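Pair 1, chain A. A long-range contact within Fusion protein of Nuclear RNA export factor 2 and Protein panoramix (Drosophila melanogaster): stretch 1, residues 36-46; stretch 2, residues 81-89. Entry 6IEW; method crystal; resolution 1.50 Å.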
# COMPACT_ATOMS: atom_id res chain seq x y z
N ASP A 36 -4.54 7.11 7.13
CA ASP A 36 -5.78 6.38 6.93
C ASP A 36 -5.55 5.26 5.92
O ASP A 36 -5.14 5.52 4.78
CB ASP A 36 -6.91 7.29 6.46
CG ASP A 36 -8.24 6.55 6.40
OD1 ASP A 36 -8.90 6.41 7.45
OD2 ASP A 36 -8.60 6.09 5.30
N PHE A 37 -5.81 4.03 6.36
CA PHE A 37 -5.53 2.84 5.56
C PHE A 37 -6.25 2.89 4.22
O PHE A 37 -5.62 2.75 3.16
CB PHE A 37 -5.97 1.62 6.38
CG PHE A 37 -5.75 0.30 5.70
CD1 PHE A 37 -4.51 -0.05 5.18
CD2 PHE A 37 -6.78 -0.62 5.63
CE1 PHE A 37 -4.32 -1.28 4.58
CE2 PHE A 37 -6.60 -1.85 5.04
CZ PHE A 37 -5.37 -2.18 4.51
N GLU A 38 -7.56 3.11 4.24
CA GLU A 38 -8.33 3.12 3.00
C GLU A 38 -7.88 4.25 2.07
O GLU A 38 -7.68 4.04 0.87
CB GLU A 38 -9.82 3.25 3.31
CG GLU A 38 -10.71 3.25 2.08
CD GLU A 38 -12.16 3.42 2.42
OE1 GLU A 38 -12.46 3.85 3.56
OE2 GLU A 38 -13.02 3.11 1.57
N ARG A 39 -7.69 5.45 2.61
CA ARG A 39 -7.24 6.56 1.77
C ARG A 39 -5.86 6.29 1.20
O ARG A 39 -5.57 6.68 0.06
CB ARG A 39 -7.28 7.87 2.55
CG ARG A 39 -8.68 8.34 2.88
CD ARG A 39 -8.74 9.85 3.11
NE ARG A 39 -7.80 10.29 4.13
CZ ARG A 39 -8.05 10.26 5.44
NH1 ARG A 39 -9.21 9.80 5.89
NH2 ARG A 39 -7.14 10.68 6.30
N ALA A 40 -4.99 5.62 1.97
CA ALA A 40 -3.65 5.31 1.47
C ALA A 40 -3.71 4.34 0.30
O ALA A 40 -2.97 4.50 -0.68
CB ALA A 40 -2.78 4.76 2.60
N LEU A 41 -4.58 3.33 0.38
CA LEU A 41 -4.71 2.39 -0.74
C LEU A 41 -5.21 3.11 -1.99
O LEU A 41 -4.68 2.90 -3.09
CB LEU A 41 -5.65 1.25 -0.35
CG LEU A 41 -5.14 0.34 0.76
CD1 LEU A 41 -6.22 -0.66 1.16
CD2 LEU A 41 -3.87 -0.39 0.34
N LYS A 42 -6.22 3.97 -1.83
CA LYS A 42 -6.72 4.74 -2.97
C LYS A 42 -5.63 5.64 -3.54
O LYS A 42 -5.51 5.80 -4.76
CB LYS A 42 -7.92 5.58 -2.56
CG LYS A 42 -9.15 4.78 -2.19
CD LYS A 42 -10.29 5.71 -1.82
CE LYS A 42 -11.55 4.94 -1.49
NZ LYS A 42 -12.66 5.85 -1.09
N LEU A 43 -4.84 6.26 -2.66
CA LEU A 43 -3.77 7.14 -3.11
C LEU A 43 -2.70 6.37 -3.87
O LEU A 43 -2.18 6.85 -4.89
CB LEU A 43 -3.17 7.88 -1.91
CG LEU A 43 -2.04 8.85 -2.22
CD1 LEU A 43 -2.48 9.91 -3.21
CD2 LEU A 43 -1.53 9.49 -0.94
N PHE A 44 -2.37 5.16 -3.40
CA PHE A 44 -1.43 4.31 -4.13
C PHE A 44 -1.93 4.02 -5.53
O PHE A 44 -1.17 4.11 -6.51
CB PHE A 44 -1.20 3.01 -3.35
CG PHE A 44 -0.63 1.90 -4.20
CD1 PHE A 44 0.58 2.06 -4.86
CD2 PHE A 44 -1.30 0.70 -4.32
CE1 PHE A 44 1.10 1.03 -5.64
CE2 PHE A 44 -0.79 -0.33 -5.08
CZ PHE A 44 0.41 -0.17 -5.75
N ILE A 45 -3.21 3.66 -5.66
CA ILE A 45 -3.76 3.33 -6.97
C ILE A 45 -3.72 4.54 -7.90
O ILE A 45 -3.39 4.41 -9.09
CB ILE A 45 -5.18 2.75 -6.81
CG1 ILE A 45 -5.10 1.38 -6.15
CG2 ILE A 45 -5.89 2.68 -8.15
CD1 ILE A 45 -6.40 0.93 -5.54
N GLN A 46 -4.02 5.73 -7.37
CA GLN A 46 -3.98 6.93 -8.19
C GLN A 46 -2.55 7.26 -8.61
O GLN A 46 -2.29 7.52 -9.79
CB GLN A 46 -4.60 8.10 -7.44
CG GLN A 46 -4.66 9.38 -8.26
CD GLN A 46 -5.56 9.23 -9.47
OE1 GLN A 46 -6.71 8.81 -9.35
NE2 GLN A 46 -5.03 9.56 -10.64
N ALA A 81 -4.49 -4.22 -3.57
CA ALA A 81 -5.04 -3.00 -3.01
C ALA A 81 -6.50 -2.82 -3.41
O ALA A 81 -7.34 -2.43 -2.58
CB ALA A 81 -4.20 -1.80 -3.44
N GLU A 82 -6.83 -3.09 -4.67
CA GLU A 82 -8.20 -2.95 -5.13
C GLU A 82 -9.13 -3.96 -4.46
O GLU A 82 -10.29 -3.64 -4.16
CB GLU A 82 -8.27 -3.05 -6.65
CG GLU A 82 -7.72 -1.83 -7.36
CD GLU A 82 -7.66 -1.99 -8.86
OE1 GLU A 82 -7.72 -3.15 -9.33
OE2 GLU A 82 -7.57 -0.97 -9.57
N LEU A 83 -8.65 -5.18 -4.22
CA LEU A 83 -9.49 -6.17 -3.55
C LEU A 83 -9.78 -5.77 -2.11
O LEU A 83 -10.90 -5.93 -1.63
CB LEU A 83 -8.86 -7.56 -3.61
CG LEU A 83 -9.76 -8.69 -3.10
CD1 LEU A 83 -10.86 -9.00 -4.11
CD2 LEU A 83 -8.95 -9.94 -2.78
N VAL A 84 -8.77 -5.25 -1.41
CA VAL A 84 -8.98 -4.82 -0.03
C VAL A 84 -9.97 -3.66 0.02
O VAL A 84 -10.82 -3.60 0.91
CB VAL A 84 -7.64 -4.48 0.65
CG1 VAL A 84 -7.87 -3.79 1.99
CG2 VAL A 84 -6.82 -5.75 0.84
N LEU A 85 -9.87 -2.73 -0.94
CA LEU A 85 -10.83 -1.64 -1.00
C LEU A 85 -12.25 -2.17 -1.18
O LEU A 85 -13.20 -1.67 -0.56
CB LEU A 85 -10.46 -0.66 -2.11
CG LEU A 85 -9.25 0.24 -1.83
CD1 LEU A 85 -8.92 1.07 -3.05
CD2 LEU A 85 -9.54 1.15 -0.65
N GLU A 86 -12.42 -3.19 -2.03
CA GLU A 86 -13.73 -3.81 -2.20
C GLU A 86 -14.20 -4.46 -0.90
O GLU A 86 -15.38 -4.35 -0.54
CB GLU A 86 -13.69 -4.84 -3.32
CG GLU A 86 -13.60 -4.26 -4.72
CD GLU A 86 -13.47 -5.33 -5.79
OE1 GLU A 86 -13.24 -6.51 -5.43
OE2 GLU A 86 -13.59 -4.99 -6.98
N GLN A 87 -13.29 -5.14 -0.20
CA GLN A 87 -13.64 -5.77 1.06
C GLN A 87 -14.06 -4.73 2.10
O GLN A 87 -15.01 -4.95 2.86
CB GLN A 87 -12.47 -6.59 1.58
CG GLN A 87 -12.12 -7.78 0.70
CD GLN A 87 -10.79 -8.41 1.06
OE1 GLN A 87 -10.04 -7.87 1.88
NE2 GLN A 87 -10.48 -9.55 0.45
N ILE A 88 -13.37 -3.59 2.14
CA ILE A 88 -13.71 -2.53 3.08
C ILE A 88 -15.12 -2.02 2.81
O ILE A 88 -15.93 -1.85 3.73
CB ILE A 88 -12.66 -1.41 3.04
CG1 ILE A 88 -11.33 -1.91 3.61
CG2 ILE A 88 -13.16 -0.17 3.79
CD1 ILE A 88 -10.18 -0.94 3.41
N GLN A 89 -15.44 -1.78 1.54
CA GLN A 89 -16.78 -1.36 1.17
C GLN A 89 -17.81 -2.42 1.52
O GLN A 89 -18.89 -2.12 2.05
CB GLN A 89 -16.83 -1.02 -0.32
CG GLN A 89 -18.10 -0.31 -0.75
CD GLN A 89 -18.36 0.93 0.08
OE1 GLN A 89 -17.63 1.91 0.00
NE2 GLN A 89 -19.41 0.88 0.90
O HOH W 1 -13.18 1.25 -0.35

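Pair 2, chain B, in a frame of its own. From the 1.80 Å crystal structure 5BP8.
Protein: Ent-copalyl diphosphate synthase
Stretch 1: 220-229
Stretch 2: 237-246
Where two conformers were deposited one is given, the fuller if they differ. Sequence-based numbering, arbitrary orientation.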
# COMPACT_ATOMS: atom_id res chain seq x y z
N SER B 220 1.61 11.16 -4.82
CA SER B 220 2.93 10.83 -4.31
C SER B 220 3.65 12.09 -3.89
O SER B 220 3.88 12.97 -4.74
CB SER B 220 3.79 10.21 -5.41
OG SER B 220 5.14 10.13 -4.98
N PRO B 221 4.08 12.17 -2.63
CA PRO B 221 4.92 13.34 -2.30
C PRO B 221 6.21 13.39 -3.12
O PRO B 221 6.62 14.47 -3.59
CB PRO B 221 5.20 13.13 -0.81
CG PRO B 221 4.03 12.39 -0.33
CD PRO B 221 3.71 11.41 -1.43
N ALA B 222 6.89 12.25 -3.30
CA ALA B 222 8.13 12.23 -4.08
C ALA B 222 7.91 12.70 -5.54
O ALA B 222 8.69 13.48 -6.07
CB ALA B 222 8.74 10.83 -4.07
N ALA B 223 6.87 12.17 -6.19
CA ALA B 223 6.60 12.53 -7.60
C ALA B 223 6.30 14.02 -7.70
O ALA B 223 6.70 14.68 -8.67
CB ALA B 223 5.44 11.70 -8.14
N THR B 224 5.58 14.55 -6.70
CA THR B 224 5.23 15.96 -6.65
C THR B 224 6.48 16.81 -6.52
O THR B 224 6.60 17.86 -7.18
CB THR B 224 4.22 16.28 -5.52
OG1 THR B 224 3.07 15.41 -5.61
CG2 THR B 224 3.76 17.72 -5.60
N ALA B 225 7.42 16.38 -5.68
CA ALA B 225 8.68 17.08 -5.54
C ALA B 225 9.45 17.11 -6.87
O ALA B 225 10.06 18.11 -7.22
CB ALA B 225 9.53 16.43 -4.45
N ALA B 226 9.45 15.99 -7.58
CA ALA B 226 10.17 15.89 -8.86
C ALA B 226 9.53 16.82 -9.89
O ALA B 226 10.22 17.52 -10.66
CB ALA B 226 10.17 14.44 -9.36
N TRP B 227 8.22 16.88 -9.89
CA TRP B 227 7.45 17.69 -10.84
C TRP B 227 7.70 19.18 -10.58
O TRP B 227 7.94 19.93 -11.53
CB TRP B 227 5.96 17.36 -10.72
CG TRP B 227 5.09 17.96 -11.80
CD1 TRP B 227 4.64 17.34 -12.95
CD2 TRP B 227 4.54 19.28 -11.83
NE1 TRP B 227 3.85 18.21 -13.68
CE2 TRP B 227 3.80 19.42 -13.03
CE3 TRP B 227 4.64 20.39 -10.97
CZ2 TRP B 227 3.13 20.60 -13.38
CZ3 TRP B 227 3.98 21.59 -11.32
CH2 TRP B 227 3.23 21.67 -12.53
N LEU B 228 7.69 19.58 -9.32
CA LEU B 228 7.91 20.98 -8.94
C LEU B 228 9.31 21.48 -9.22
O LEU B 228 9.51 22.67 -9.43
CB LEU B 228 7.66 21.16 -7.43
CG LEU B 228 6.20 21.09 -7.00
CD1 LEU B 228 6.07 20.90 -5.50
CD2 LEU B 228 5.38 22.30 -7.45
N GLY B 229 10.29 20.60 -9.16
CA GLY B 229 11.65 20.96 -9.42
C GLY B 229 12.37 21.58 -8.23
O GLY B 229 11.85 21.63 -7.10
N PRO B 237 0.20 25.04 -5.97
CA PRO B 237 -0.59 24.09 -5.20
C PRO B 237 0.22 22.88 -4.73
O PRO B 237 0.02 22.40 -3.60
CB PRO B 237 -1.70 23.68 -6.17
CG PRO B 237 -1.87 24.88 -7.03
CD PRO B 237 -0.51 25.47 -7.20
N GLY B 238 1.14 22.40 -5.55
CA GLY B 238 1.95 21.25 -5.15
C GLY B 238 2.78 21.51 -3.91
O GLY B 238 3.05 20.60 -3.13
N VAL B 239 3.21 22.76 -3.75
CA VAL B 239 3.92 23.15 -2.55
C VAL B 239 3.04 23.03 -1.32
O VAL B 239 3.49 22.55 -0.29
CB VAL B 239 4.53 24.57 -2.68
CG1 VAL B 239 5.08 25.04 -1.35
CG2 VAL B 239 5.63 24.56 -3.73
N ALA B 240 1.76 23.44 -1.43
CA ALA B 240 0.83 23.34 -0.33
C ALA B 240 0.57 21.88 0.03
O ALA B 240 0.44 21.52 1.21
CB ALA B 240 -0.48 24.02 -0.67
N TYR B 241 0.45 21.03 -0.99
CA TYR B 241 0.28 19.59 -0.72
C TYR B 241 1.46 19.04 0.09
O TYR B 241 1.26 18.42 1.14
CB TYR B 241 0.13 18.86 -2.03
CG TYR B 241 0.27 17.36 -1.99
CD1 TYR B 241 -0.76 16.54 -1.56
CD2 TYR B 241 1.45 16.76 -2.48
CE1 TYR B 241 -0.61 15.13 -1.56
CE2 TYR B 241 1.58 15.39 -2.50
CZ TYR B 241 0.57 14.58 -2.05
OH TYR B 241 0.75 13.22 -2.13
N LEU B 242 2.69 19.30 -0.37
CA LEU B 242 3.89 18.82 0.35
C LEU B 242 3.93 19.37 1.77
O LEU B 242 4.22 18.62 2.73
CB LEU B 242 5.17 19.16 -0.41
CG LEU B 242 5.36 18.36 -1.69
CD1 LEU B 242 6.64 18.77 -2.40
CD2 LEU B 242 5.39 16.86 -1.37
N ARG B 243 3.64 20.67 1.93
CA ARG B 243 3.60 21.27 3.26
C ARG B 243 2.57 20.59 4.16
O ARG B 243 2.87 20.27 5.31
CB ARG B 243 3.36 22.78 3.19
CG ARG B 243 4.54 23.52 2.59
CD ARG B 243 4.23 24.98 2.24
NE ARG B 243 5.43 25.76 1.96
CZ ARG B 243 5.45 27.02 1.50
NH1 ARG B 243 4.33 27.69 1.27
NH2 ARG B 243 6.61 27.61 1.28
N ASP B 244 1.37 20.39 3.64
CA ASP B 244 0.30 19.76 4.43
C ASP B 244 0.67 18.35 4.85
O ASP B 244 0.45 17.94 6.00
CB ASP B 244 -1.00 19.72 3.66
CG ASP B 244 -1.69 21.08 3.56
OD1 ASP B 244 -1.37 22.00 4.37
OD2 ASP B 244 -2.54 21.23 2.66
N VAL B 245 1.21 17.59 3.91
CA VAL B 245 1.50 16.19 4.19
C VAL B 245 2.58 16.06 5.26
O VAL B 245 2.40 15.33 6.25
CB VAL B 245 1.90 15.45 2.90
CG1 VAL B 245 2.42 14.05 3.21
CG2 VAL B 245 0.74 15.38 1.93
N GLN B 246 3.67 16.81 5.13
CA GLN B 246 4.76 16.69 6.09
C GLN B 246 4.31 17.19 7.48
O GLN B 246 4.68 16.59 8.52
CB GLN B 246 6.04 17.38 5.58
CG GLN B 246 6.07 18.90 5.62
CD GLN B 246 6.34 19.45 7.00
OE1 GLN B 246 7.05 18.86 7.81
NE2 GLN B 246 5.78 20.62 7.28

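What backbone arrangement do the two pairs share? Each packs two helices that run roughly antiparallel, with an angle of 143° between their directions in pair 1 and 145° in pair 2, and closest axis approaches of 9.7 and 10.0 Å. Superposing 14 central residues gives an RMSD of 0.3 Å, so the backbones are nearly interchangeable. The register agrees as well: A:Glu38 faces A:Leu85 as B:Pro221 faces B:Leu242, and A:Leu41 lies near A:Ala81 as B:Thr224 lies near B:Gly238. Neither pair has a direct hydrogen bond between its helices, so the fit rests mainly on side-chain packing.

Which position is solved the same way in both? A:Leu85 and B:Leu242 match, with side-chain centres 0.3 Å apart and the same m, t rotamer. Each is a knob in a four-residue hole. In pair 1 the hole is made by A:Glu38, A:Leu41, A:Lys42 and A:Ile45; in pair 2 the equivalent positions hold B:Pro221, B:Thr224, B:Ala225 and B:Leu228. The walls differ in chemistry, yet the leucine is gripped closely in each: A:Leu85 CD1 is 3.5 Å from A:Ile45 CD1, and B:Leu242 CD1 is 3.8 Å from B:Leu228 CD1. Where A:Lys42 supplies the methylene CG, 3.8 Å from A:Leu85 CD1, B:Ala225 has just a methyl, its CB 4.2 Å from B:Leu242 CD1.

How do the helices meet at the small residue of the second stretch? A:Ala81 points its methyl toward the first helix, where CB is 4.0 Å from A:Leu41 CD2, 3.9 Å from A:Phe44 CD2 at the ring edge, and 4.1 Å from A:Ile45 CD1. The matching B:Gly238 leaves that space to its neighbours. An ideal CB there would lie 3.1 Å from B:Leu228 CD2 and 3.3 Å from B:Thr224 CG2, both tight. With no side chain in the way, B:Leu228 CD1 packs against the backbone itself, 3.7 Å from B:Gly238 C.

What fills the region where the first helix begins? In pair 1, A:Val84 is short, and larger partners reach it: A:Leu41 CD1 comes within 3.6 Å of A:Val84 CG1, and A:Phe37 CE2 within 3.8 Å of the same atom. Pair 2 reverses the sizes. B:Tyr241 is the large residue, set against B:Thr224 and B:Ser220, the matches of A:Leu41 and A:Phe37. B:Thr224 OG1 lies 3.4 Å from B:Tyr241 CE2 while donating a hydrogen bond to B:Ser220 O at 2.7 Å, which satisfies a polar group inside a buried contact.

Does water enter the contact? In pair 1, a water donates to A:Glu38 OE2 at 2.7 Å and to A:Leu85 O at 2.9 Å, linking the helices indirectly. A:Glu38 also packs its CG 3.6 Å from A:Leu85 CD2; the matching B:Pro221 packs likewise, with CB 3.8 Å from B:Leu242 CD2 and CG 4.2 Å from B:Val245 CG1, but has no carboxylate for such a water.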